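Side-chain contacts in caspase-3 (Porites astreoides, PDB 6WI4), which probably cleaves protein substrates after aspartate as a caspase-type cysteine protease of coral apoptosis: residues Tyr31-Asn34 / Gly35-Val38; Arg183-Ile186 / Leu187-Leu190; Thr75-Thr78 / Pro79-Ala82; Thr204-Tyr207 / Tyr208-Ser211. All coordinates share one frame; numbering follows the deposited sequence. Where two conformers were deposited one is given.

None of the four contacts is wholly interior. Contacts 1 and 2 are partly buried and both start a helix, 36-49 and 186-197 respectively, whereas contacts 3 and 4 are surface loops. Contact 1 packs on strand 83-88, into which contact 3 leads from the opposite side of the chain's centre; contact 2 packs on strand 217-220, which follows contact 4. Contacts 1 and 4 lie on the same side, their centres about 19 Å apart, and both reach the bound peptide, contact 1 with charge and contact 4 by packing. Contact 2 mixes a polar cap with apolar side chains; contact 3 sets aromatic rings round a turn; contact 4 is almost entirely polar.

Contact 1. Residues Tyr31-Asn34 / Gly35-Val38; sequences YPRN and GTDV
The guanidinium of R33 meets T36 at its edge: OG1 of T36 lies near the plane, 2.9 Å from R33 NH1, in a weak hydrogen bond bent to 143°. Water 1 sits in the plane at the same edge, accepting from R33 NH2 at 2.8 Å and donating to T36 OG1, so the two side chains are joined directly and through solvent. A bend at chi3 (58°) turns the R33 head toward T36, where it crosses the threonine at about a right angle. NH1 is also hydrogen-bonded to N19 O, and T36 OG1 has a further hydrogen-bond partner in N18. Beyond the contact, R33 NE forms a salt bridge with an acidic side chain of the bound peptide, consistent with the aspartate-recognising S1 pocket of caspases. The backbone makes a type II turn from R33 to T36, closed by T36 N to R33 O at 3.0 Å. G35, with phi at 98°, occupies its third position and is the N-cap of the helix. The loop after strand 13-18 thus passes into helix 36-49, while R33 and T36 both rest on L88 of strand 83-88, and R33 also touches F22 and H90.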
ATOM      1  N   TYR A  31      13.461  -5.975 -15.518  1.00 15.83           N
ATOM      2  CA  TYR A  31      13.103  -4.739 -14.822  1.00 15.00           C
ATOM      3  C   TYR A  31      13.067  -4.949 -13.313  1.00 15.39           C
ATOM      4  O   TYR A  31      12.031  -4.762 -12.671  1.00 14.68           O
ATOM      5  CB  TYR A  31      11.763  -4.209 -15.330  1.00 16.87           C
ATOM      6  CG  TYR A  31      11.747  -4.015 -16.837  1.00 20.75           C
ATOM      7  CD1 TYR A  31      12.297  -2.880 -17.414  1.00 27.86           C
ATOM      8  CD2 TYR A  31      11.197  -4.975 -17.676  1.00 25.03           C
ATOM      9  CE1 TYR A  31      12.293  -2.700 -18.787  1.00 24.43           C
ATOM     10  CE2 TYR A  31      11.190  -4.805 -19.053  1.00 25.08           C
ATOM     11  CZ  TYR A  31      11.736  -3.665 -19.598  1.00 31.82           C
ATOM     12  OH  TYR A  31      11.732  -3.491 -20.965  1.00 36.43           O
ATOM     13  N   PRO A  32      14.198  -5.307 -12.707  1.00 13.46           N
ATOM     14  CA  PRO A  32      14.240  -5.378 -11.242  1.00 13.86           C
ATOM     15  C   PRO A  32      13.920  -4.017 -10.646  1.00 13.20           C
ATOM     16  O   PRO A  32      14.159  -2.977 -11.259  1.00 14.09           O
ATOM     17  CB  PRO A  32      15.683  -5.795 -10.949  1.00 15.98           C
ATOM     18  CG  PRO A  32      16.445  -5.350 -12.146  1.00 17.70           C
ATOM     19  CD  PRO A  32      15.527  -5.545 -13.300  1.00 13.87           C
ATOM     20  N   ARG A  33      13.375  -4.028  -9.438  1.00 12.61           N
ATOM     21  CA  ARG A  33      12.818  -2.806  -8.856  1.00 10.61           C
ATOM     22  C   ARG A  33      13.808  -2.194  -7.863  1.00 11.75           C
ATOM     23  O   ARG A  33      13.599  -2.163  -6.648  1.00 12.72           O
ATOM     24  CB  ARG A  33      11.462  -3.115  -8.223  1.00 10.94           C
ATOM     25  CG  ARG A  33      10.399  -3.582  -9.237  1.00 13.44           C
ATOM     26  CD  ARG A  33       9.006  -3.792  -8.614  1.00 12.90           C
ATOM     27  NE  ARG A  33       8.563  -2.549  -7.996  1.00 11.65           N
ATOM     28  CZ  ARG A  33       8.633  -2.277  -6.694  1.00 10.94           C
ATOM     29  NH1 ARG A  33       9.058  -3.192  -5.826  1.00  9.83           N
ATOM     30  NH2 ARG A  33       8.274  -1.071  -6.274  1.00 10.18           N
ATOM     31  N   ASN A  34      14.912  -1.694  -8.428  1.00 11.99           N
ATOM     32  CA  ASN A  34      15.977  -1.107  -7.631  0.54 12.60           C
ATOM     33  C   ASN A  34      15.432   0.016  -6.757  1.00 11.78           C
ATOM     34  O   ASN A  34      14.673   0.869  -7.222  1.00 13.38           O
ATOM     35  CB  ASN A  34      17.067  -0.591  -8.569  0.54 15.68           C
ATOM     36  CG  ASN A  34      17.280  -1.517  -9.757  0.54 16.63           C
ATOM     37  OD1 ASN A  34      17.885  -2.575  -9.612  0.54 19.90           O
ATOM     38  ND2 ASN A  34      16.752  -1.143 -10.926  0.54 12.26           N
ATOM     39  N   GLY A  35      15.808   0.004  -5.479  1.00 13.07           N
ATOM     40  CA  GLY A  35      15.300   0.972  -4.533  1.00 12.86           C
ATOM     41  C   GLY A  35      14.143   0.483  -3.684  1.00 11.28           C
ATOM     42  O   GLY A  35      13.817   1.128  -2.680  1.00 11.38           O
ATOM     43  N   THR A  36      13.509  -0.630  -4.055  1.00 10.69           N
ATOM     44  CA  THR A  36      12.343  -1.068  -3.293  1.00  9.83           C
ATOM     45  C   THR A  36      12.689  -1.430  -1.846  1.00 11.01           C
ATOM     46  O   THR A  36      11.837  -1.291  -0.963  1.00 10.68           O
ATOM     47  CB  THR A  36      11.656  -2.238  -4.000  1.00  9.86           C
ATOM     48  OG1 THR A  36      10.387  -2.486  -3.382  1.00  9.24           O
ATOM     49  CG2 THR A  36      12.497  -3.512  -3.941  1.00 10.76           C
ATOM     50  N   ASP A  37      13.923  -1.868  -1.568  1.00 11.04           N
ATOM     51  CA  ASP A  37      14.260  -2.232  -0.193  1.00 11.20           C
ATOM     52  C   ASP A  37      14.204  -1.019   0.728  1.00 10.21           C
ATOM     53  O   ASP A  37      13.868  -1.151   1.911  1.00 12.41           O
ATOM     54  CB  ASP A  37      15.660  -2.859  -0.123  1.00 11.10           C
ATOM     55  CG  ASP A  37      15.711  -4.277  -0.671  1.00 19.22           C
ATOM     56  OD1 ASP A  37      14.665  -4.834  -1.057  1.00 17.32           O
ATOM     57  OD2 ASP A  37      16.832  -4.833  -0.725  1.00 18.58           O
ATOM     58  N   VAL A  38      14.518   0.171   0.199  1.00 11.96           N
ATOM     59  CA  VAL A  38      14.380   1.401   0.969  1.00 11.58           C
ATOM     60  C   VAL A  38      12.926   1.603   1.383  1.00 10.17           C
ATOM     61  O   VAL A  38      12.634   1.981   2.525  1.00 12.45           O
ATOM     62  CB  VAL A  38      14.908   2.595   0.150  1.00 13.53           C
ATOM     63  CG1 VAL A  38      14.705   3.897   0.901  1.00 14.59           C
ATOM     64  CG2 VAL A  38      16.383   2.402  -0.186  1.00 15.05           C
TER
HETATM   65  O   HOH W   1       8.903  -0.045  -3.722  1.00 12.43           O

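Contact 2. Residues Arg183-Ile186 / Leu187-Leu190; sequences RMDI and LRML
The carboxylate of D185 caps the helix, accepting at OD1 from two successive backbone amides. That of R188 is nearly straight (165°) at 3.2 Å and comes from above the carboxylate plane, while that of L187, at 3.1 Å, is strongly bent and weak. With CG set between its backbone N and carbonyl carbon (chi1 71°), D185 folds its acid group over the first turn, as an N-cap residue does. Ordinary helical bonding continues behind it, from M189 N to D185 O and from L190 N to I186 O.

The apolar contacts include a hydrophobic staple: M184, just before the N-cap, meets M189, five residues on, CG to CG at 3.7 Å. The two methionine chains run antiparallel past one another, and M184 CG also touches R188 CB at 3.6 Å. I186 and L190 extend alongside each other in the same direction, I186 CG1 being 4.0 Å from L190 CD1. F177 of helix 168-180 packs against I186 and M189, and V218 of strand 217-220 against L187 and L190.

Charge plays a looser part. D185 OD2 lies 3.2 Å from R188 CG and 4.0 Å from R188 NE, with no N-H directed at it, so the opposite charges are near each other without a salt bridge.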
ATOM      1  N   ARG A 183      -1.965  13.020  15.269  1.00 17.29           N
ATOM      2  CA  ARG A 183      -3.133  13.884  15.380  1.00 16.24           C
ATOM      3  C   ARG A 183      -4.052  13.914  14.165  1.00 18.93           C
ATOM      4  O   ARG A 183      -5.112  14.537  14.253  1.00 19.76           O
ATOM      5  CB  ARG A 183      -2.700  15.329  15.676  1.00 24.83           C
ATOM      6  CG  ARG A 183      -2.042  15.525  17.032  1.00 32.34           C
ATOM      7  CD  ARG A 183      -1.374  16.889  17.116  1.00 31.68           C
ATOM      8  N   MET A 184      -3.699  13.281  13.049  1.00 14.81           N
ATOM      9  CA  MET A 184      -4.411  13.481  11.792  1.00 12.72           C
ATOM     10  C   MET A 184      -4.969  12.162  11.266  1.00 12.89           C
ATOM     11  O   MET A 184      -4.267  11.146  11.251  1.00 12.65           O
ATOM     12  CB  MET A 184      -3.478  14.112  10.753  1.00 13.43           C
ATOM     13  CG  MET A 184      -4.167  14.546   9.482  1.00 14.84           C
ATOM     14  SD  MET A 184      -3.020  15.325   8.346  1.00 15.64           S
ATOM     15  CE  MET A 184      -2.724  16.860   9.215  1.00 18.17           C
ATOM     16  N   ASP A 185      -6.220  12.186  10.805  1.00 12.05           N
ATOM     17  CA  ASP A 185      -6.865  10.959  10.356  1.00  9.00           C
ATOM     18  C   ASP A 185      -6.304  10.543   8.998  1.00 10.90           C
ATOM     19  O   ASP A 185      -5.684  11.338   8.287  1.00 11.51           O
ATOM     20  CB  ASP A 185      -8.384  11.133  10.287  1.00 12.62           C
ATOM     21  CG  ASP A 185      -8.807  12.035   9.155  1.00 15.52           C
ATOM     22  OD1 ASP A 185      -9.014  11.528   8.035  1.00 12.91           O
ATOM     23  OD2 ASP A 185      -8.924  13.258   9.381  1.00 20.10           O
ATOM     24  N   ILE A 186      -6.512   9.270   8.642  1.00 10.76           N
ATOM     25  CA  ILE A 186      -5.755   8.714   7.519  1.00  9.72           C
ATOM     26  C   ILE A 186      -6.134   9.375   6.196  1.00 10.05           C
ATOM     27  O   ILE A 186      -5.280   9.538   5.323  1.00 10.13           O
ATOM     28  CB  ILE A 186      -5.910   7.186   7.447  1.00  9.82           C
ATOM     29  CG1 ILE A 186      -4.775   6.606   6.588  1.00 11.34           C
ATOM     30  CG2 ILE A 186      -7.280   6.783   6.912  1.00 13.02           C
ATOM     31  CD1 ILE A 186      -4.719   5.067   6.609  1.00 10.47           C
ATOM     32  N   LEU A 187      -7.405   9.747   6.003  1.00 10.47           N
ATOM     33  CA  LEU A 187      -7.761  10.348   4.718  1.00 10.96           C
ATOM     34  C   LEU A 187      -7.114  11.715   4.564  1.00 11.71           C
ATOM     35  O   LEU A 187      -6.626  12.063   3.483  1.00 11.58           O
ATOM     36  CB  LEU A 187      -9.279  10.444   4.560  1.00 10.40           C
ATOM     37  CG  LEU A 187     -10.026   9.118   4.442  1.00 10.80           C
ATOM     38  CD1 LEU A 187     -11.462   9.395   4.059  1.00 10.53           C
ATOM     39  CD2 LEU A 187      -9.393   8.191   3.407  1.00 11.04           C
ATOM     40  N   ARG A 188      -7.068  12.497   5.640  1.00  9.38           N
ATOM     41  CA  ARG A 188      -6.359  13.770   5.576  1.00 10.16           C
ATOM     42  C   ARG A 188      -4.873  13.567   5.322  1.00 11.19           C
ATOM     43  O   ARG A 188      -4.257  14.328   4.564  1.00 12.30           O
ATOM     44  CB  ARG A 188      -6.580  14.548   6.867  1.00 13.31           C
ATOM     45  CG  ARG A 188      -7.978  15.092   6.970  1.00 18.39           C
ATOM     46  CD  ARG A 188      -8.011  16.396   7.723  1.00 24.38           C
ATOM     47  NE  ARG A 188      -9.370  16.921   7.739  1.00 26.91           N
ATOM     48  CZ  ARG A 188      -9.726  18.039   8.350  1.00 30.22           C
ATOM     49  NH1 ARG A 188     -10.991  18.437   8.307  1.00 27.70           N
ATOM     50  NH2 ARG A 188      -8.816  18.755   9.003  1.00 29.00           N
ATOM     51  N   MET A 189      -4.276  12.541   5.938  1.00  9.16           N
ATOM     52  CA  MET A 189      -2.863  12.290   5.698  1.00  8.42           C
ATOM     53  C   MET A 189      -2.628  11.872   4.255  1.00  9.29           C
ATOM     54  O   MET A 189      -1.674  12.332   3.620  1.00  9.69           O
ATOM     55  CB  MET A 189      -2.333  11.227   6.660  1.00 10.19           C
ATOM     56  CG  MET A 189      -2.262  11.715   8.093  1.00  9.45           C
ATOM     57  SD  MET A 189      -1.155  10.738   9.138  1.00 11.49           S
ATOM     58  CE  MET A 189      -2.076   9.204   9.221  1.00 13.24           C
ATOM     59  N   LEU A 190      -3.500  11.018   3.709  1.00  9.21           N
ATOM     60  CA  LEU A 190      -3.322  10.602   2.324  1.00  8.94           C
ATOM     61  C   LEU A 190      -3.554  11.762   1.352  1.00  9.87           C
ATOM     62  O   LEU A 190      -2.949  11.792   0.276  1.00  9.19           O
ATOM     63  CB  LEU A 190      -4.230   9.406   2.022  1.00  8.62           C
ATOM     64  CG  LEU A 190      -3.770   8.098   2.691  1.00  8.47           C
ATOM     65  CD1 LEU A 190      -4.841   7.021   2.575  1.00 10.91           C
ATOM     66  CD2 LEU A 190      -2.471   7.590   2.088  1.00  9.22           C
TER

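Contact 3. Residues Thr75-Thr78 / Pro79-Ala82; sequences TNHT and PYDA
From its CB outward, the side chain of Y80 leaves the backbone beside H77 and crosses the histidine side chain at a slant. CB rests 3.5 Å from H77 O, the oxygen that also accepts the backbone amide of Y80. Next, CD2 comes 3.7 Å from H77 ND1, which reaches the tyrosine ring at its edge and near its plane. Farther along the same side, CE2 lies 4.1 Å from N76 O, and beyond it the methyl CG2 of T75 approaches the ring edge more distantly. One face of the ring is overlain by P79 CG, 4.3 Å above its centre. The tyrosine also touches I13 of strand 13-18. The rings of H77 and Y80 are inclined at 61° and meet obliquely.

The backbone forms a type I turn from H77 to Y80, closed by Y80 N to H77 O at 2.9 Å. An Asx turn overlaps its start: N76, whose CG is anti to its backbone N (chi1 170°), reaches forward with OD1 to accept from T78 N at 3.0 Å. Its amide end also brushes P79 CD. The H77 carbonyl, within the loop that joins helix 62-73 to strand 83-88, has a further partner in K121 NZ.

The imidazole itself is fixed from several directions. T75 CG2 covers one face, toward the rim; NE2 is hydrogen-bonded to M72 O at the end of the preceding helix; and water 2, in the ring plane, links ND1 to A82 O at the approach to strand 83-88.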
ATOM      1  N   THR A  75      -6.642 -15.919  10.346  1.00 14.52           N
ATOM      2  CA  THR A  75      -6.177 -15.442  11.638  1.00 14.06           C
ATOM      3  C   THR A  75      -7.356 -14.967  12.479  1.00 13.31           C
ATOM      4  O   THR A  75      -8.332 -14.422  11.955  1.00 17.23           O
ATOM      5  CB  THR A  75      -5.170 -14.302  11.429  1.00 14.00           C
ATOM      6  OG1 THR A  75      -3.932 -14.831  10.932  1.00 15.07           O
ATOM      7  CG2 THR A  75      -4.897 -13.545  12.718  1.00 14.52           C
ATOM      8  N   ASN A  76      -7.277 -15.220  13.786  1.00 17.77           N
ATOM      9  CA  ASN A  76      -8.229 -14.664  14.746  1.00 18.12           C
ATOM     10  C   ASN A  76      -7.854 -13.215  15.025  1.00 14.00           C
ATOM     11  O   ASN A  76      -6.863 -12.943  15.712  1.00 16.95           O
ATOM     12  CB  ASN A  76      -8.234 -15.480  16.037  1.00 21.32           C
ATOM     13  CG  ASN A  76      -9.012 -14.796  17.147  1.00 23.29           C
ATOM     14  OD1 ASN A  76      -9.972 -14.080  16.879  1.00 21.18           O
ATOM     15  ND2 ASN A  76      -8.601 -15.013  18.398  1.00 24.10           N
ATOM     16  N   HIS A  77      -8.638 -12.282  14.486  1.00 15.09           N
ATOM     17  CA  HIS A  77      -8.359 -10.866  14.656  1.00 13.76           C
ATOM     18  C   HIS A  77      -9.128 -10.251  15.822  1.00 16.18           C
ATOM     19  O   HIS A  77      -9.075  -9.033  16.007  1.00 16.63           O
ATOM     20  CB  HIS A  77      -8.663 -10.104  13.358  1.00 13.08           C
ATOM     21  CG  HIS A  77      -7.766 -10.470  12.213  1.00 12.77           C
ATOM     22  ND1 HIS A  77      -6.559  -9.848  11.975  1.00 12.93           N
ATOM     23  CD2 HIS A  77      -7.912 -11.393  11.234  1.00 12.89           C
ATOM     24  CE1 HIS A  77      -6.003 -10.371  10.896  1.00 11.19           C
ATOM     25  NE2 HIS A  77      -6.807 -11.307  10.424  1.00 12.67           N
ATOM     26  N   THR A  78      -9.823 -11.062  16.623  1.00 18.47           N
ATOM     27  CA  THR A  78     -10.483 -10.536  17.817  1.00 16.89           C
ATOM     28  C   THR A  78      -9.565  -9.719  18.730  1.00 15.75           C
ATOM     29  O   THR A  78     -10.024  -8.688  19.248  1.00 19.13           O
ATOM     30  CB  THR A  78     -11.137 -11.696  18.585  1.00 18.90           C
ATOM     31  OG1 THR A  78     -12.057 -12.377  17.720  1.00 20.88           O
ATOM     32  CG2 THR A  78     -11.875 -11.193  19.828  1.00 22.53           C
ATOM     33  N   PRO A  79      -8.295 -10.081  18.962  1.00 15.70           N
ATOM     34  CA  PRO A  79      -7.456  -9.229  19.821  1.00 15.58           C
ATOM     35  C   PRO A  79      -6.988  -7.942  19.160  1.00 14.86           C
ATOM     36  O   PRO A  79      -6.314  -7.145  19.817  1.00 19.85           O
ATOM     37  CB  PRO A  79      -6.264 -10.135  20.168  1.00 24.21           C
ATOM     38  CG  PRO A  79      -6.230 -11.146  19.109  1.00 22.39           C
ATOM     39  CD  PRO A  79      -7.636 -11.367  18.668  1.00 20.17           C
ATOM     40  N   TYR A  80      -7.350  -7.699  17.903  1.00 14.65           N
ATOM     41  CA  TYR A  80      -6.824  -6.577  17.142  1.00 14.97           C
ATOM     42  C   TYR A  80      -7.924  -5.579  16.814  1.00 13.53           C
ATOM     43  O   TYR A  80      -9.113  -5.906  16.812  1.00 14.01           O
ATOM     44  CB  TYR A  80      -6.182  -7.054  15.835  1.00 11.45           C
ATOM     45  CG  TYR A  80      -5.046  -8.029  16.028  1.00 13.53           C
ATOM     46  CD1 TYR A  80      -4.034  -7.772  16.936  1.00 15.09           C
ATOM     47  CD2 TYR A  80      -4.994  -9.204  15.296  1.00 13.64           C
ATOM     48  CE1 TYR A  80      -2.982  -8.674  17.109  1.00 18.83           C
ATOM     49  CE2 TYR A  80      -3.956 -10.112  15.467  1.00 15.12           C
ATOM     50  CZ  TYR A  80      -2.964  -9.837  16.368  1.00 17.03           C
ATOM     51  OH  TYR A  80      -1.932 -10.747  16.520  1.00 20.58           O
ATOM     52  N   ASP A  81      -7.494  -4.362  16.486  1.00 12.95           N
ATOM     53  CA  ASP A  81      -8.392  -3.289  16.082  1.00 12.12           C
ATOM     54  C   ASP A  81      -8.388  -3.018  14.584  1.00 12.47           C
ATOM     55  O   ASP A  81      -9.300  -2.342  14.095  1.00 14.70           O
ATOM     56  CB  ASP A  81      -8.013  -1.980  16.788  1.00 13.20           C
ATOM     57  CG  ASP A  81      -8.326  -1.995  18.278  1.00 15.90           C
ATOM     58  OD1 ASP A  81      -9.300  -2.664  18.682  1.00 19.32           O
ATOM     59  OD2 ASP A  81      -7.582  -1.330  19.023  1.00 21.63           O
ATOM     60  N   ALA A  82      -7.389  -3.503  13.852  1.00 11.73           N
ATOM     61  CA  ALA A  82      -7.188  -3.076  12.471  1.00 11.88           C
ATOM     62  C   ALA A  82      -6.292  -4.090  11.774  1.00 11.39           C
ATOM     63  O   ALA A  82      -5.691  -4.951  12.416  1.00 10.49           O
ATOM     64  CB  ALA A  82      -6.575  -1.674  12.417  1.00 12.05           C
TER
HETATM   65  O   HOH W   2      -4.761  -7.573  12.109  1.00 11.45           O
HETATM   66  O   HOH W   3     -10.135  -5.593  19.582  1.00 27.31           O

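Contact 4. Residues Thr204-Tyr207 / Tyr208-Ser211; sequences TGDY and YSDS
An ST turn at T204 lies within the polar loop between helix 186-197 and strand 217-220, the region that in caspases borders the substrate groove as loop L4. T204 OG1, which chi1 at 67° turns in over the loop, accepts from D206 N at 3.1 Å and shares a hydrogen bond of 2.8 Å with S209 OG. Across the loop, D210 OD1 receives two backbone amides: T204 N, nearly along the carboxylate C-O axis at 2.8 Å, and G205 N, from above the carboxylate plane at 3.1 Å. D206 binds forward in the chain. Its carbonyl O takes S209 N at 3.0 Å from above the carbonyl plane and, weakly, D210 N, while OD1 accepts Y208 N and S209 N in weak, bent bonds. The same OD1 lies at the edge of the Y208 ring, 3.5 Å from CD2. Water 4 ties Y207 O to D210 O.

T204 and S209 pack on W160 of strand 156-162, and T204 also touches an acidic side chain of the bound peptide. With two amides gripping one oxygen, D210 would be expected to stay ionised, and its carboxylate ties T204 and G205 to the chain five to six residues on.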
ATOM      1  N   THR A 204      15.177  11.472 -15.598  1.00 11.76           N
ATOM      2  CA  THR A 204      15.736  10.312 -16.266  1.00 12.04           C
ATOM      3  C   THR A 204      16.777  10.654 -17.307  1.00 11.07           C
ATOM      4  O   THR A 204      17.569   9.777 -17.661  1.00 15.43           O
ATOM      5  CB  THR A 204      14.642   9.495 -16.968  1.00 12.12           C
ATOM      6  OG1 THR A 204      14.111  10.266 -18.049  1.00 13.26           O
ATOM      7  CG2 THR A 204      13.510   9.127 -15.995  1.00 15.23           C
ATOM      8  N   GLY A 205      16.790  11.881 -17.809  1.00 11.27           N
ATOM      9  CA  GLY A 205      17.632  12.238 -18.938  1.00 11.18           C
ATOM     10  C   GLY A 205      17.174  11.690 -20.271  1.00 13.37           C
ATOM     11  O   GLY A 205      17.845  11.922 -21.284  1.00 11.89           O
ATOM     12  N   ASP A 206      16.051  10.979 -20.306  1.00 13.36           N
ATOM     13  CA  ASP A 206      15.521  10.320 -21.496  1.00 15.61           C
ATOM     14  C   ASP A 206      14.315  11.126 -21.961  1.00 18.36           C
ATOM     15  O   ASP A 206      13.361  11.299 -21.201  1.00 17.74           O
ATOM     16  CB  ASP A 206      15.149   8.875 -21.139  1.00 17.12           C
ATOM     17  CG  ASP A 206      14.522   8.100 -22.282  1.00 28.18           C
ATOM     18  OD1 ASP A 206      13.349   8.354 -22.615  1.00 29.73           O
ATOM     19  OD2 ASP A 206      15.189   7.184 -22.806  1.00 32.24           O
ATOM     20  N   TYR A 207      14.349  11.631 -23.198  1.00 25.70           N
ATOM     21  CA  TYR A 207      13.298  12.569 -23.588  1.00 29.89           C
ATOM     22  C   TYR A 207      11.906  11.957 -23.465  1.00 23.84           C
ATOM     23  O   TYR A 207      10.952  12.661 -23.116  1.00 28.15           O
ATOM     24  CB  TYR A 207      13.502  13.087 -25.012  1.00 33.69           C
ATOM     25  CG  TYR A 207      12.336  13.955 -25.434  1.00 39.79           C
ATOM     26  CD1 TYR A 207      12.152  15.213 -24.876  1.00 34.51           C
ATOM     27  CD2 TYR A 207      11.389  13.495 -26.342  1.00 42.00           C
ATOM     28  CE1 TYR A 207      11.077  16.005 -25.235  1.00 46.41           C
ATOM     29  CE2 TYR A 207      10.310  14.280 -26.706  1.00 42.18           C
ATOM     30  CZ  TYR A 207      10.159  15.533 -26.150  1.00 44.19           C
ATOM     31  OH  TYR A 207       9.089  16.320 -26.509  1.00 58.33           O
ATOM     32  N   TYR A 208      11.771  10.652 -23.710  1.00 21.84           N
ATOM     33  CA  TYR A 208      10.443  10.042 -23.655  1.00 16.05           C
ATOM     34  C   TYR A 208       9.909   9.975 -22.231  1.00 18.80           C
ATOM     35  O   TYR A 208       8.697  10.063 -22.028  1.00 20.05           O
ATOM     36  CB  TYR A 208      10.472   8.643 -24.266  1.00 18.50           C
ATOM     37  CG  TYR A 208      11.044   8.617 -25.665  1.00 23.10           C
ATOM     38  CD1 TYR A 208      10.321   9.120 -26.741  1.00 21.45           C
ATOM     39  CD2 TYR A 208      12.313   8.113 -25.907  1.00 27.38           C
ATOM     40  CE1 TYR A 208      10.843   9.112 -28.015  1.00 24.01           C
ATOM     41  CE2 TYR A 208      12.843   8.099 -27.185  1.00 25.66           C
ATOM     42  CZ  TYR A 208      12.102   8.601 -28.231  1.00 27.97           C
ATOM     43  OH  TYR A 208      12.630   8.595 -29.501  1.00 28.45           O
ATOM     44  N   SER A 209      10.784   9.834 -21.237  1.00 14.75           N
ATOM     45  CA  SER A 209      10.340   9.575 -19.865  1.00 12.62           C
ATOM     46  C   SER A 209      10.667  10.683 -18.877  1.00 15.22           C
ATOM     47  O   SER A 209      10.349  10.548 -17.689  1.00 12.64           O
ATOM     48  CB  SER A 209      10.958   8.267 -19.359  1.00 14.34           C
ATOM     49  OG  SER A 209      12.370   8.423 -19.242  1.00 15.96           O
ATOM     50  N   ASP A 210      11.292  11.764 -19.317  1.00 15.76           N
ATOM     51  CA  ASP A 210      11.793  12.793 -18.423  1.00 13.18           C
ATOM     52  C   ASP A 210      10.726  13.834 -18.102  1.00 14.92           C
ATOM     53  O   ASP A 210       9.841  14.129 -18.911  1.00 16.98           O
ATOM     54  CB  ASP A 210      13.007  13.473 -19.049  1.00 13.57           C
ATOM     55  CG  ASP A 210      13.784  14.302 -18.058  1.00 22.44           C
ATOM     56  OD1 ASP A 210      14.379  13.717 -17.135  1.00 18.30           O
ATOM     57  OD2 ASP A 210      13.795  15.540 -18.207  1.00 31.40           O
ATOM     58  N   SER A 211      10.824  14.387 -16.891  1.00 14.49           N
ATOM     59  CA  SER A 211       9.945  15.450 -16.408  1.00 10.15           C
ATOM     60  C   SER A 211       8.480  15.038 -16.390  1.00 11.54           C
ATOM     61  O   SER A 211       7.593  15.860 -16.619  1.00 19.04           O
ATOM     62  CB  SER A 211      10.119  16.742 -17.219  1.00 16.05           C
ATOM     63  OG  SER A 211      11.451  17.202 -17.090  1.00 24.76           O
TER
HETATM   64  O   HOH W   4      10.085  14.943 -21.495  1.00 33.43           O